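Long-range contacts in A1 protein (Enterobacteria phage Qbeta, PDB 3RLK), which is a minor coat-derived protein of the phage particle, made by read-through of the coat-protein stop codon and carrying an extra domain probably required for infection: residues 24-30 and 61-67; 35-41 and 118-123; 104-110 and 130-134; 151-155 and 185-191. Numbering follows the deposited sequence.

Interaction 1 of 4, residues 24-30 and 61-67; sequences GTGKYTC and REFDVAL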
# COMPACT_ATOMS: atom_id res chain seq x y z
N GLY A 24 -9.66 -13.31 6.93
CA GLY A 24 -9.86 -12.26 7.91
C GLY A 24 -10.93 -12.73 8.87
O GLY A 24 -11.80 -13.53 8.52
N THR A 25 -10.86 -12.21 10.09
CA THR A 25 -11.85 -12.48 11.12
C THR A 25 -12.78 -11.32 11.43
O THR A 25 -13.57 -11.40 12.40
CB THR A 25 -11.21 -12.83 12.43
OG1 THR A 25 -10.42 -11.72 12.89
CG2 THR A 25 -10.37 -14.12 12.30
N GLY A 26 -12.68 -10.24 10.66
CA GLY A 26 -13.56 -9.05 10.92
C GLY A 26 -13.51 -8.07 9.77
O GLY A 26 -13.07 -8.39 8.66
N LYS A 27 -13.92 -6.84 10.04
CA LYS A 27 -13.87 -5.76 9.00
C LYS A 27 -13.14 -4.56 9.66
O LYS A 27 -13.07 -4.43 10.90
CB LYS A 27 -15.28 -5.27 8.62
CG LYS A 27 -16.31 -6.35 8.22
CD LYS A 27 -16.69 -6.16 6.76
CE LYS A 27 -17.54 -7.32 6.15
NZ LYS A 27 -16.69 -8.45 5.62
N TYR A 28 -12.62 -3.69 8.83
CA TYR A 28 -11.88 -2.50 9.32
C TYR A 28 -12.04 -1.40 8.27
O TYR A 28 -11.64 -1.55 7.09
CB TYR A 28 -10.41 -2.89 9.46
CG TYR A 28 -9.50 -1.75 9.86
CD1 TYR A 28 -8.64 -1.13 8.92
CD2 TYR A 28 -9.47 -1.30 11.17
CE1 TYR A 28 -7.78 -0.13 9.25
CE2 TYR A 28 -8.58 -0.25 11.54
CZ TYR A 28 -7.72 0.31 10.61
OH TYR A 28 -6.92 1.34 11.06
N THR A 29 -12.61 -0.27 8.69
CA THR A 29 -12.77 0.90 7.80
C THR A 29 -11.43 1.57 7.54
O THR A 29 -10.68 1.84 8.51
CB THR A 29 -13.65 1.96 8.48
OG1 THR A 29 -14.94 1.41 8.82
CG2 THR A 29 -13.85 3.10 7.55
N CYS A 30 -11.11 1.77 6.26
CA CYS A 30 -9.90 2.47 5.88
C CYS A 30 -9.87 3.82 6.61
O CYS A 30 -10.83 4.61 6.53
CB CYS A 30 -9.87 2.72 4.38
SG CYS A 30 -8.32 3.40 3.88
N ARG A 61 -15.02 3.14 3.30
CA ARG A 61 -15.30 1.72 2.95
C ARG A 61 -14.54 0.85 3.93
O ARG A 61 -13.54 1.30 4.48
CB ARG A 61 -14.78 1.42 1.52
CG ARG A 61 -15.75 1.92 0.41
CD ARG A 61 -15.16 1.99 -0.96
NE ARG A 61 -16.14 2.59 -1.88
CZ ARG A 61 -16.24 2.31 -3.19
NH1 ARG A 61 -15.40 1.42 -3.77
NH2 ARG A 61 -17.22 2.89 -3.92
N GLU A 62 -14.95 -0.41 4.06
CA GLU A 62 -14.27 -1.41 4.94
C GLU A 62 -13.48 -2.50 4.16
O GLU A 62 -13.98 -3.06 3.21
CB GLU A 62 -15.34 -2.14 5.76
CG GLU A 62 -15.95 -1.27 6.82
CD GLU A 62 -17.17 -2.01 7.50
OE1 GLU A 62 -17.91 -2.77 6.80
OE2 GLU A 62 -17.37 -1.81 8.73
N PHE A 63 -12.24 -2.78 4.60
CA PHE A 63 -11.52 -4.02 4.27
C PHE A 63 -12.13 -5.22 5.03
O PHE A 63 -12.74 -5.07 6.11
CB PHE A 63 -10.04 -3.92 4.69
CG PHE A 63 -9.34 -2.71 4.13
CD1 PHE A 63 -8.97 -2.65 2.77
CD2 PHE A 63 -8.99 -1.65 4.94
CE1 PHE A 63 -8.23 -1.55 2.25
CE2 PHE A 63 -8.29 -0.55 4.45
CZ PHE A 63 -7.91 -0.46 3.13
N ASP A 64 -12.00 -6.41 4.42
CA ASP A 64 -12.56 -7.62 5.00
C ASP A 64 -11.47 -8.31 5.82
O ASP A 64 -11.20 -9.50 5.62
CB ASP A 64 -13.03 -8.54 3.88
CG ASP A 64 -14.24 -7.99 3.13
OD1 ASP A 64 -15.09 -7.31 3.77
OD2 ASP A 64 -14.39 -8.31 1.93
N VAL A 65 -10.80 -7.54 6.65
CA VAL A 65 -9.94 -8.11 7.73
C VAL A 65 -10.22 -7.29 8.96
O VAL A 65 -10.60 -6.08 8.78
CB VAL A 65 -8.41 -8.01 7.44
CG1 VAL A 65 -8.01 -8.96 6.43
CG2 VAL A 65 -7.94 -6.56 7.07
N ALA A 66 -10.04 -7.88 10.16
CA ALA A 66 -10.03 -7.11 11.44
C ALA A 66 -8.65 -6.48 11.58
O ALA A 66 -7.64 -7.05 11.14
CB ALA A 66 -10.33 -7.96 12.70
N LEU A 67 -8.58 -5.31 12.21
CA LEU A 67 -7.25 -4.78 12.50
C LEU A 67 -6.41 -5.83 13.19
O LEU A 67 -5.23 -6.00 12.81
CB LEU A 67 -7.32 -3.56 13.42
CG LEU A 67 -5.99 -2.95 13.83
CD1 LEU A 67 -5.22 -2.40 12.63
CD2 LEU A 67 -6.41 -1.80 14.76
O HOH W 1 -10.92 -4.05 13.05
O HOH W 2 -12.65 4.38 4.07
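An inverse gamma turn centred on Asp64 breaks off this antiparallel pairing after just two bridges, and it crowds several groups around one carbonyl. Phe63 O accepts a hydrogen bond from Tyr28 N (3.1 Å), a weak one from Val65 N (3.2 Å) that closes the turn, and a CA-H...O contact from Lys27 CA (3.2 Å). On the other side of the Tyr28-Phe63 hydrogen-bonded pair, Phe63 N donates to Tyr28 O at 2.8 Å; beyond the non-hydrogen-bonded pair Thr29-Glu62, Cys30 N donates to Arg61 O at 3.0 Å. The turn also sets Asp64 where its OD1 meets Lys27 NZ in a 2.7 Å salt bridge at the protein surface.

The result is a two-stranded antiparallel ribbon of strands 28-29 and 62-63, whose Tyr28 and Phe63 face lies against strand 183-188; there Tyr28 OH is hydrogen-bonded to Val188 N. Leu67 CD1 sits over one face of the Tyr28 ring, while Phe63 CD2 approaches its edge, 4.0 Å from Tyr28 CD1. Cys30 CB packs 3.6 Å from Phe63 CE2. Gly24 and Gly26 let the chain press close: a CB at Gly24 would clash with Asp64 O and Val65 CA, one at Gly26 with Ala66 CB. One water links Lys27 O (3.1 Å) to Leu67 N (2.8 Å), and a second links Cys30 O (3.1 Å) to Arg61 N (2.8 Å).

Interaction 2 of 4, residues 35-41 and 118-123; sequences WSLEEVY and REGKKP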
# COMPACT_ATOMS: atom_id res chain seq x y z
N TRP A 35 -10.62 7.76 -2.59
CA TRP A 35 -10.84 8.64 -3.76
C TRP A 35 -11.05 7.80 -4.97
O TRP A 35 -10.63 6.64 -4.99
CB TRP A 35 -9.58 9.46 -4.02
CG TRP A 35 -9.19 10.24 -2.81
CD1 TRP A 35 -8.42 9.78 -1.73
CD2 TRP A 35 -9.58 11.59 -2.49
NE1 TRP A 35 -8.30 10.79 -0.80
CE2 TRP A 35 -8.98 11.90 -1.26
CE3 TRP A 35 -10.33 12.60 -3.19
CZ2 TRP A 35 -9.11 13.17 -0.67
CZ3 TRP A 35 -10.45 13.87 -2.59
CH2 TRP A 35 -9.89 14.12 -1.34
N SER A 36 -11.66 8.44 -5.99
CA SER A 36 -11.75 7.86 -7.35
C SER A 36 -10.91 8.79 -8.23
O SER A 36 -11.10 10.04 -8.20
CB SER A 36 -13.22 7.81 -7.83
OG SER A 36 -13.32 7.35 -9.17
N LEU A 37 -9.96 8.23 -8.99
CA LEU A 37 -9.16 8.96 -9.93
C LEU A 37 -9.43 8.43 -11.37
O LEU A 37 -8.84 7.45 -11.76
CB LEU A 37 -7.67 8.80 -9.56
CG LEU A 37 -7.13 9.82 -8.57
CD1 LEU A 37 -7.67 9.56 -7.16
CD2 LEU A 37 -5.55 9.68 -8.64
N GLU A 38 -10.35 9.05 -12.13
CA GLU A 38 -10.68 8.53 -13.46
C GLU A 38 -10.70 9.63 -14.50
O GLU A 38 -10.33 9.37 -15.65
CB GLU A 38 -12.04 7.81 -13.47
CG GLU A 38 -12.21 6.51 -12.67
CD GLU A 38 -11.15 5.43 -12.94
OE1 GLU A 38 -10.54 5.33 -14.07
OE2 GLU A 38 -10.96 4.64 -11.99
N GLU A 39 -11.12 10.82 -14.09
CA GLU A 39 -11.21 11.99 -14.99
C GLU A 39 -9.82 12.57 -15.14
O GLU A 39 -9.10 12.79 -14.13
CB GLU A 39 -12.10 13.08 -14.42
CG GLU A 39 -12.26 14.21 -15.43
CD GLU A 39 -13.14 15.33 -14.93
OE1 GLU A 39 -12.68 16.11 -14.08
OE2 GLU A 39 -14.27 15.46 -15.44
N VAL A 40 -9.40 12.80 -16.38
CA VAL A 40 -8.07 13.37 -16.58
C VAL A 40 -7.98 14.88 -16.43
O VAL A 40 -8.69 15.66 -17.10
CB VAL A 40 -7.50 12.96 -17.95
CG1 VAL A 40 -6.18 13.56 -18.16
CG2 VAL A 40 -7.41 11.42 -18.04
N TYR A 41 -7.05 15.30 -15.59
CA TYR A 41 -6.72 16.70 -15.43
C TYR A 41 -5.69 17.19 -16.44
O TYR A 41 -5.86 18.27 -17.06
CB TYR A 41 -6.29 16.94 -13.96
CG TYR A 41 -5.76 18.30 -13.67
CD1 TYR A 41 -6.63 19.38 -13.48
CD2 TYR A 41 -4.39 18.51 -13.51
CE1 TYR A 41 -6.13 20.68 -13.12
CE2 TYR A 41 -3.88 19.79 -13.17
CZ TYR A 41 -4.76 20.84 -12.98
OH TYR A 41 -4.25 22.06 -12.66
N ARG A 118 -1.60 6.32 -8.93
CA ARG A 118 -2.04 7.41 -9.87
C ARG A 118 -1.73 8.74 -9.27
O ARG A 118 -1.89 8.93 -8.05
CB ARG A 118 -3.53 7.30 -10.24
CG ARG A 118 -3.77 6.15 -11.22
CD ARG A 118 -5.22 6.10 -11.74
NE ARG A 118 -5.31 5.09 -12.79
CZ ARG A 118 -6.41 4.81 -13.51
NH1 ARG A 118 -7.51 5.51 -13.37
NH2 ARG A 118 -6.36 3.80 -14.40
N GLU A 119 -1.32 9.71 -10.09
CA GLU A 119 -1.15 11.08 -9.55
C GLU A 119 -2.46 11.85 -9.67
O GLU A 119 -3.09 11.82 -10.74
CB GLU A 119 -0.08 11.79 -10.39
CG GLU A 119 0.43 13.07 -9.73
CD GLU A 119 1.86 13.35 -10.13
OE1 GLU A 119 2.19 13.12 -11.31
OE2 GLU A 119 2.63 13.77 -9.26
N GLY A 120 -2.87 12.56 -8.62
CA GLY A 120 -4.16 13.28 -8.80
C GLY A 120 -4.19 14.61 -8.06
O GLY A 120 -3.48 14.84 -7.05
N LYS A 121 -5.07 15.47 -8.57
CA LYS A 121 -5.24 16.80 -8.07
C LYS A 121 -6.47 16.83 -7.12
O LYS A 121 -7.56 16.53 -7.53
CB LYS A 121 -5.43 17.81 -9.20
CG LYS A 121 -5.52 19.27 -8.60
CD LYS A 121 -5.93 20.27 -9.64
CE LYS A 121 -6.01 21.68 -9.04
NZ LYS A 121 -4.65 22.22 -8.56
N LYS A 122 -6.27 17.17 -5.85
CA LYS A 122 -7.40 17.25 -4.90
C LYS A 122 -8.24 18.51 -5.02
O LYS A 122 -7.77 19.55 -5.51
CB LYS A 122 -6.88 17.15 -3.47
CG LYS A 122 -6.10 15.85 -3.23
CD LYS A 122 -6.42 15.15 -1.90
CE LYS A 122 -5.70 15.74 -0.74
NZ LYS A 122 -5.04 14.63 0.04
N PRO A 123 -9.48 18.45 -4.54
CA PRO A 123 -10.20 19.73 -4.40
C PRO A 123 -9.56 20.50 -3.20
O PRO A 123 -8.78 19.91 -2.39
CB PRO A 123 -11.65 19.29 -4.02
CG PRO A 123 -11.67 17.82 -3.98
CD PRO A 123 -10.26 17.29 -4.08
O HOH W 3 -9.58 3.25 -15.20
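Arg118 supplies the direct polar link between these two crossing segments. Its NH1 donates both to Leu37 O (2.9 Å) and to Glu38 OE1 (3.1 Å), the latter a salt bridge, so a main-chain carbonyl and a carboxylate share one nitrogen at the edge of the guanidinium. A water donates to Glu38 OE1 at 2.6 Å and weakly accepts from Arg118 NH2 at 3.4 Å. The other charged ends turn to partners outside the pair: Lys121 NZ to Gly127 O, Lys122 NZ to Glu130, and Glu119 to Trp50 and Arg131.

What the lysines bring to the contact is therefore their aliphatic stems. Lys121 CD lies over the face of the Tyr41 ring, 3.8 Å from its centroid, a CH-pi contact, and Lys122 CD comes within 3.6 Å of Trp35 CZ2. Leu37 CD2 packs on Arg118 CB (3.5 Å) and Gly120 CA (3.9 Å); a CB at Gly120 would collide with it. Strands 35-38 and 118-121 do not pair with each other: their axes pass 8.3 Å apart at 103°, and each hydrogen-bonds to strand 52-58 instead. Side chains meeting between nearly orthogonal strands of one curled sheet are characteristic of a small beta-barrel.

Interaction 3 of 4, residues 104-110 and 130-134; sequences LATDQAM and ERFIY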
# COMPACT_ATOMS: atom_id res chain seq x y z
N LEU A 104 6.84 4.59 -2.41
CA LEU A 104 5.74 4.47 -3.38
C LEU A 104 5.34 5.86 -3.91
O LEU A 104 4.62 5.95 -4.93
CB LEU A 104 4.52 3.77 -2.76
CG LEU A 104 4.69 2.24 -2.54
CD1 LEU A 104 3.67 1.67 -1.60
CD2 LEU A 104 4.66 1.45 -3.88
N ALA A 105 5.67 6.92 -3.17
CA ALA A 105 5.33 8.29 -3.67
C ALA A 105 6.41 8.89 -4.62
O ALA A 105 6.28 10.02 -5.13
CB ALA A 105 4.99 9.25 -2.48
N THR A 106 7.49 8.15 -4.84
CA THR A 106 8.60 8.66 -5.64
C THR A 106 8.33 8.57 -7.14
O THR A 106 7.49 7.79 -7.62
CB THR A 106 9.95 7.92 -5.35
OG1 THR A 106 9.89 6.59 -5.84
CG2 THR A 106 10.27 7.99 -3.83
N ASP A 107 9.01 9.43 -7.88
CA ASP A 107 8.96 9.38 -9.34
C ASP A 107 9.33 8.01 -9.88
O ASP A 107 8.74 7.50 -10.84
CB ASP A 107 9.92 10.44 -9.90
CG ASP A 107 9.31 11.83 -9.95
OD1 ASP A 107 8.20 12.03 -9.39
OD2 ASP A 107 9.94 12.74 -10.53
N GLN A 108 10.34 7.41 -9.25
CA GLN A 108 10.70 6.07 -9.52
C GLN A 108 9.52 5.08 -9.44
O GLN A 108 9.29 4.25 -10.34
CB GLN A 108 11.79 5.68 -8.52
CG GLN A 108 12.39 4.36 -8.83
CD GLN A 108 13.09 4.38 -10.14
OE1 GLN A 108 14.08 5.10 -10.32
NE2 GLN A 108 12.61 3.58 -11.07
N ALA A 109 8.79 5.12 -8.33
CA ALA A 109 7.67 4.19 -8.18
C ALA A 109 6.59 4.48 -9.24
O ALA A 109 6.02 3.54 -9.83
CB ALA A 109 7.11 4.28 -6.77
N MET A 110 6.38 5.74 -9.51
CA MET A 110 5.43 6.13 -10.58
C MET A 110 5.83 5.62 -11.98
O MET A 110 4.95 5.19 -12.74
CB MET A 110 5.21 7.63 -10.61
CG MET A 110 4.42 8.28 -9.48
SD MET A 110 2.71 7.71 -9.42
CE MET A 110 2.33 7.46 -11.12
N GLU A 130 -1.13 14.99 -5.50
CA GLU A 130 -0.54 13.95 -4.62
C GLU A 130 -0.46 12.64 -5.35
O GLU A 130 -0.98 12.52 -6.48
CB GLU A 130 -1.38 13.83 -3.33
CG GLU A 130 -1.16 15.08 -2.45
CD GLU A 130 -1.96 15.11 -1.15
OE1 GLU A 130 -2.71 14.13 -0.92
OE2 GLU A 130 -1.76 16.12 -0.36
N ARG A 131 0.27 11.68 -4.79
CA ARG A 131 0.27 10.32 -5.37
C ARG A 131 -0.58 9.37 -4.55
O ARG A 131 -0.52 9.39 -3.25
CB ARG A 131 1.71 9.80 -5.58
CG ARG A 131 2.24 10.41 -6.89
CD ARG A 131 3.54 10.91 -6.77
NE ARG A 131 3.95 11.77 -7.93
CZ ARG A 131 5.18 11.82 -8.39
NH1 ARG A 131 6.11 11.04 -7.84
NH2 ARG A 131 5.49 12.65 -9.40
N PHE A 132 -1.41 8.56 -5.26
CA PHE A 132 -2.48 7.79 -4.65
C PHE A 132 -2.25 6.30 -4.94
O PHE A 132 -2.15 5.87 -6.13
CB PHE A 132 -3.84 8.17 -5.22
CG PHE A 132 -4.29 9.53 -4.84
CD1 PHE A 132 -5.25 9.70 -3.88
CD2 PHE A 132 -3.73 10.62 -5.45
CE1 PHE A 132 -5.72 11.03 -3.55
CE2 PHE A 132 -4.14 11.91 -5.17
CZ PHE A 132 -5.10 12.13 -4.20
N ILE A 133 -2.14 5.50 -3.88
CA ILE A 133 -1.98 4.05 -4.09
C ILE A 133 -3.34 3.44 -4.39
O ILE A 133 -4.36 3.84 -3.76
CB ILE A 133 -1.29 3.43 -2.82
CG1 ILE A 133 -0.87 1.99 -3.10
CG2 ILE A 133 -2.13 3.67 -1.53
CD1 ILE A 133 0.26 1.89 -4.16
N TYR A 134 -3.40 2.53 -5.36
CA TYR A 134 -4.69 1.87 -5.61
C TYR A 134 -4.88 0.73 -4.61
O TYR A 134 -3.90 -0.04 -4.37
CB TYR A 134 -4.74 1.33 -7.07
CG TYR A 134 -6.00 0.53 -7.37
CD1 TYR A 134 -7.28 1.16 -7.41
CD2 TYR A 134 -5.92 -0.82 -7.64
CE1 TYR A 134 -8.43 0.41 -7.68
CE2 TYR A 134 -7.07 -1.57 -7.95
CZ TYR A 134 -8.32 -0.94 -7.97
OH TYR A 134 -9.47 -1.67 -8.25
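Arg131 lays one face of its guanidinium against Met110, whose CG is 3.6 Å from Arg131 NH1, while the edge of the same group reaches the start of helix 107-112. This is a helix N-terminus docked on a strand of the beta-barrel: Thr106 is the N-cap, its OG1 accepting from Ala109 N at 3.1 Å and also hydrogen-bonded to Tyr103 O, and Met110 N bonds to Thr106 O at 3.0 Å in the first turn.

The arginine gathers acceptors from the chain leading into that turn. NH1 of Arg131 donates to Ala105 O at 2.9 Å, just before the cap. Asp107, the first residue of the helix, is exposed and its CA-to-CB bond points away from the strand, yet its carboxylate bends back so that OD1 takes hydrogen bonds from both NH1 and NH2 of Arg131, each 2.8 Å long, forming a salt bridge. Glu119 on the adjacent strand 117-121 pairs with Arg131 NE, so the guanidinium lies between two carboxylates and ties the helix to two neighbouring strands.

Farther along strand 130-134 the contact becomes apolar. Leu104 and Ile133, both buried, also touch Ile117, and they meet each other through their tips, with Leu104 CD1 4.3 Å from Ile133 CD1.

Interaction 4 of 4, residues 151-155 and 185-191; sequences HADGV and AVIVVPR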
# COMPACT_ATOMS: atom_id res chain seq x y z
N HIS A 151 2.79 12.06 12.37
CA HIS A 151 1.86 11.45 13.37
C HIS A 151 0.65 10.67 12.87
O HIS A 151 -0.20 10.28 13.70
CB HIS A 151 1.40 12.46 14.45
CG HIS A 151 2.46 12.74 15.49
ND1 HIS A 151 2.59 13.97 16.11
CD2 HIS A 151 3.47 11.96 15.98
CE1 HIS A 151 3.61 13.92 16.96
NE2 HIS A 151 4.17 12.73 16.89
N ALA A 152 0.52 10.46 11.56
CA ALA A 152 -0.62 9.65 11.06
C ALA A 152 -0.47 8.16 11.45
O ALA A 152 -1.48 7.43 11.62
CB ALA A 152 -0.76 9.72 9.52
N ASP A 153 0.79 7.77 11.60
CA ASP A 153 1.16 6.38 11.90
C ASP A 153 0.48 5.36 10.93
O ASP A 153 0.03 4.25 11.34
CB ASP A 153 0.75 6.02 13.32
CG ASP A 153 1.48 6.83 14.36
OD1 ASP A 153 2.54 7.41 14.02
OD2 ASP A 153 0.93 6.84 15.48
N GLY A 154 0.39 5.76 9.67
CA GLY A 154 -0.25 4.93 8.64
C GLY A 154 0.68 3.86 8.16
O GLY A 154 1.89 4.11 7.97
N VAL A 155 0.15 2.64 7.96
CA VAL A 155 0.89 1.55 7.37
C VAL A 155 0.08 0.87 6.24
O VAL A 155 -1.15 0.60 6.36
CB VAL A 155 1.18 0.51 8.49
CG1 VAL A 155 2.00 -0.67 8.01
CG2 VAL A 155 1.88 1.18 9.62
N ALA A 185 -4.49 -4.20 3.20
CA ALA A 185 -5.18 -3.12 3.94
C ALA A 185 -4.26 -1.94 4.22
O ALA A 185 -3.03 -2.06 4.11
CB ALA A 185 -5.78 -3.64 5.25
N VAL A 186 -4.86 -0.78 4.55
CA VAL A 186 -4.08 0.38 5.02
C VAL A 186 -4.62 0.57 6.41
O VAL A 186 -5.89 0.62 6.64
CB VAL A 186 -4.34 1.71 4.17
CG1 VAL A 186 -3.71 2.93 4.91
CG2 VAL A 186 -3.74 1.63 2.78
N ILE A 187 -3.70 0.67 7.39
CA ILE A 187 -4.13 0.81 8.79
C ILE A 187 -3.45 1.99 9.46
O ILE A 187 -2.44 2.51 8.95
CB ILE A 187 -3.83 -0.51 9.66
CG1 ILE A 187 -2.31 -0.73 9.70
CG2 ILE A 187 -4.44 -1.75 8.96
CD1 ILE A 187 -1.87 -1.91 10.66
N VAL A 188 -4.00 2.36 10.62
CA VAL A 188 -3.26 3.13 11.61
C VAL A 188 -2.71 2.15 12.70
O VAL A 188 -3.48 1.51 13.41
CB VAL A 188 -4.09 4.30 12.19
CG1 VAL A 188 -3.30 4.96 13.34
CG2 VAL A 188 -4.37 5.43 11.11
N VAL A 189 -1.39 1.95 12.76
CA VAL A 189 -0.88 0.96 13.74
C VAL A 189 -1.03 1.51 15.18
O VAL A 189 -0.53 2.60 15.49
CB VAL A 189 0.55 0.49 13.42
CG1 VAL A 189 1.52 1.66 13.41
CG2 VAL A 189 1.01 -0.63 14.37
N PRO A 190 -1.71 0.76 16.06
CA PRO A 190 -1.82 1.22 17.50
C PRO A 190 -0.50 1.33 18.22
O PRO A 190 0.41 0.51 18.04
CB PRO A 190 -2.62 0.11 18.19
CG PRO A 190 -3.28 -0.65 17.02
CD PRO A 190 -2.28 -0.58 15.88
N ARG A 191 -0.40 2.36 19.06
CA ARG A 191 0.70 2.43 20.04
C ARG A 191 0.69 1.30 21.02
O ARG A 191 -0.37 0.77 21.34
CB ARG A 191 0.64 3.72 20.81
CG ARG A 191 1.11 4.86 19.93
CD ARG A 191 0.71 6.25 20.50
NE ARG A 191 -0.73 6.49 20.49
CZ ARG A 191 -1.30 7.44 19.72
NH1 ARG A 191 -0.54 8.21 18.98
NH2 ARG A 191 -2.60 7.63 19.75
O HOH W 4 -0.96 5.14 16.26
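Main-chain hydrogen bonds dominate this contact, in which strands 154-159 and 183-188 run antiparallel as neighbours in a three-stranded sheet. Val155 and Ile187 form the hydrogen-bonded pair: Val155 N donates to Ile187 O and Ile187 N to Val155 O, both at 2.8 Å and nearly straight. Gly154 and Val188 make the non-hydrogen-bonded pair beside it, and the ladder runs one step further where Val189 N donates to Asp153 O at 3.1 Å. CA-H...O contacts fill in between these bonds, Val186 CA reaching Val155 O at 3.2 Å and Gly154 CA reaching Ile187 O at 3.3 Å. Asp153 itself has a left-handed backbone conformation, which bends the chain as it enters its strand.

Apolar packing is concentrated on the buried face that carries Val155 and Ile187. Val155 CB lies 3.9 Å from Ile187 CG1, and Val155 CG2 is 3.8 Å from Val189 CG1, while Ile187 also rests on Leu70 and Leu71.

Polar side-chain contacts gather round Asp153. Its OD1 is hydrogen-bonded to Tyr85 OH. Arg191 contributes only a loose charge attraction, its NH1 standing 4.0 Å from Asp153 OD2, beyond salt-bridge range. Tighter is a water that donates to both Asp153 OD2 and Val189 O, each 2.7 Å from it.

The four contacts form two touching pairs. Interactions 2 and 3, with centres 13 Å apart, share the curled mixed sheet through its neighbouring strands 117-121 and 129-135, and are joined by the salt bridges Lys122-Glu130 and Glu119-Arg131. Interactions 1 and 4, centres 14 Å apart, meet where the ribbon of strands 28-29 and 62-63 packs on strand 183-188. Between the pairs, centres are 18 to 25 Å apart and nothing touches. Along the chain, interaction 2 alternates with both 1 and 3, whereas interaction 4 follows the others, bringing the C-terminal strand back against a ribbon from the N-terminal third of the chain. Barrel and smaller sheets are thus interwoven in sequence within one read-through domain.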